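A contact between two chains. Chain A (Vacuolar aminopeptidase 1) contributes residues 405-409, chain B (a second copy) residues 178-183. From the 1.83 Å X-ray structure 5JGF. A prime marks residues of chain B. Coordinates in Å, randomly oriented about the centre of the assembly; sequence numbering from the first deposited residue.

Chain A (405-409) IKNNS
Chain B, residues 178-183: FDKEDQ

Two copies of vacuolar aminopeptidase 1 meet here through a beta turn on one chain and a loop on the other. Lys406 to Ser409 form a type I turn, with phi/psi of -58/-26 at Asn407 and -102/21 at Asn408. Ser409 N closes it on Lys406 O at 3.0 Å. In chain B, Lys180′ to Asp182′ have helical phi/psi. Asp179′ (chi1 t) organises this segment: its OD2 accepts from Glu181′ N and Asp182′ N, both at 2.8 Å, and its backbone O accepts from Gln183′ N at 3.0 Å. Asn407 and Glu181′ are the nearest pair in register, their CA atoms 4.7 Å apart.

Three direct hydrogen bonds cross the contact, all nearly linear. Asn407 N donates to Glu181′ OE1 at 2.8 Å. Glu181′ reaches it with chi1 t and chi2 p, its CA-to-CB bond directed toward the turn. The CA-to-CB bond of Asn407 (chi1 m, chi2 -12°) points toward chain B, and Asn407 ND2 donates to Lys180′ O at 3.0 Å. The same bond in Asn408 (chi1 p, chi2 6°) does likewise. Asn408 ND2 donates to Asp179′ OD1 at 2.8 Å, so one carboxylate serves both its own loop and the partner. The asparagine amides suit these places because each supplies an NH2 donor to an oxygen acceptor.

Carbon atoms also pack: Lys406 CE lies 3.7 Å from Glu181′ CG, and Asn408 CG 3.7 Å from Glu181′ CB. Asn407 CB is 4.0 Å from Lys180′ CB. The stretches bury 340 Å² in total, with the largest shares on Glu181′ and Asn407.

Two waters link Lys406 to Asp182′ (chi1 m). Lys406 (m, t, p, t) donates through NZ to water 1 at 2.9 Å and water 2 at 2.8 Å. Water 1 donates to Asp182′ OD1 at 2.5 Å, and water 2 to Asp182′ OD2 at 2.7 Å. Water 2 also accepts from Asn408 ND2 at 3.0 Å.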

# COMPACT_ATOMS: atom_id res chain seq x y z
N ILE A 405 27.31 -17.96 14.15
CA ILE A 405 25.98 -17.45 13.87
C ILE A 405 25.08 -18.50 13.24
O ILE A 405 25.57 -19.48 12.67
CB ILE A 405 26.03 -16.24 12.92
CG1 ILE A 405 26.60 -16.68 11.57
CG2 ILE A 405 26.83 -15.12 13.57
CD1 ILE A 405 26.29 -15.78 10.40
N LYS A 406 23.77 -18.31 13.33
CA LYS A 406 22.83 -19.22 12.69
C LYS A 406 22.94 -18.90 11.21
O LYS A 406 23.31 -17.77 10.85
CB LYS A 406 21.41 -18.96 13.21
CG LYS A 406 21.24 -19.30 14.69
CD LYS A 406 19.83 -19.00 15.19
CE LYS A 406 18.78 -19.88 14.53
NZ LYS A 406 17.44 -19.66 15.16
N ASN A 407 22.63 -19.86 10.34
CA ASN A 407 22.72 -19.63 8.90
C ASN A 407 21.86 -18.48 8.40
O ASN A 407 22.19 -17.87 7.38
CB ASN A 407 22.35 -20.90 8.13
CG ASN A 407 23.28 -22.07 8.41
OD1 ASN A 407 24.34 -21.92 9.02
ND2 ASN A 407 22.87 -23.25 7.95
N ASN A 408 20.78 -18.17 9.11
CA ASN A 408 19.88 -17.09 8.70
C ASN A 408 20.10 -15.81 9.50
O ASN A 408 19.22 -14.94 9.54
CB ASN A 408 18.41 -17.54 8.86
CG ASN A 408 18.07 -17.95 10.29
OD1 ASN A 408 18.89 -17.80 11.20
ND2 ASN A 408 16.86 -18.47 10.49
N SER A 409 21.28 -15.68 10.11
CA SER A 409 21.61 -14.51 10.93
C SER A 409 22.70 -13.64 10.29
O SER A 409 22.97 -13.78 9.10
CB SER A 409 22.04 -14.97 12.33
OG SER A 409 22.25 -13.88 13.21
N PHE B 178 13.91 -20.61 0.71
CA PHE B 178 13.87 -21.33 1.97
C PHE B 178 14.92 -20.85 2.97
O PHE B 178 16.02 -20.45 2.58
CB PHE B 178 14.03 -22.82 1.69
CG PHE B 178 12.95 -23.37 0.80
CD1 PHE B 178 11.66 -23.57 1.29
CD2 PHE B 178 13.20 -23.62 -0.55
CE1 PHE B 178 10.64 -24.03 0.45
CE2 PHE B 178 12.19 -24.08 -1.39
CZ PHE B 178 10.90 -24.28 -0.89
N ASP B 179 14.56 -20.91 4.24
CA ASP B 179 15.45 -20.49 5.32
C ASP B 179 16.63 -21.45 5.36
O ASP B 179 16.45 -22.67 5.46
CB ASP B 179 14.70 -20.53 6.65
CG ASP B 179 15.52 -19.97 7.80
OD1 ASP B 179 15.23 -18.83 8.23
OD2 ASP B 179 16.44 -20.66 8.26
N LYS B 180 17.84 -20.91 5.29
CA LYS B 180 19.03 -21.76 5.28
C LYS B 180 19.40 -22.43 6.61
O LYS B 180 20.22 -23.35 6.64
CB LYS B 180 20.24 -20.96 4.77
CG LYS B 180 20.10 -20.44 3.34
CD LYS B 180 21.43 -19.94 2.81
CE LYS B 180 21.94 -18.76 3.61
NZ LYS B 180 21.05 -17.57 3.51
N GLU B 181 18.81 -21.97 7.71
CA GLU B 181 19.08 -22.57 9.01
C GLU B 181 18.02 -23.60 9.40
O GLU B 181 18.34 -24.68 9.91
CB GLU B 181 19.16 -21.48 10.09
CG GLU B 181 19.32 -21.98 11.52
CD GLU B 181 20.62 -22.74 11.74
OE1 GLU B 181 21.62 -22.41 11.08
OE2 GLU B 181 20.64 -23.66 12.59
N ASP B 182 16.75 -23.28 9.15
CA ASP B 182 15.66 -24.17 9.54
C ASP B 182 15.04 -25.08 8.48
O ASP B 182 14.42 -26.09 8.82
CB ASP B 182 14.53 -23.36 10.18
CG ASP B 182 14.98 -22.61 11.41
OD1 ASP B 182 15.78 -23.17 12.19
OD2 ASP B 182 14.53 -21.47 11.61
N GLN B 183 15.19 -24.74 7.20
CA GLN B 183 14.56 -25.55 6.17
C GLN B 183 15.49 -26.36 5.27
O GLN B 183 15.14 -27.47 4.86
CB GLN B 183 13.64 -24.67 5.33
CG GLN B 183 12.61 -23.91 6.16
CD GLN B 183 11.64 -23.10 5.30
OE1 GLN B 183 12.06 -22.25 4.52
NE2 GLN B 183 10.35 -23.37 5.46
O HOH W 1 16.69 -22.41 14.41
O HOH W 2 15.70 -19.52 13.03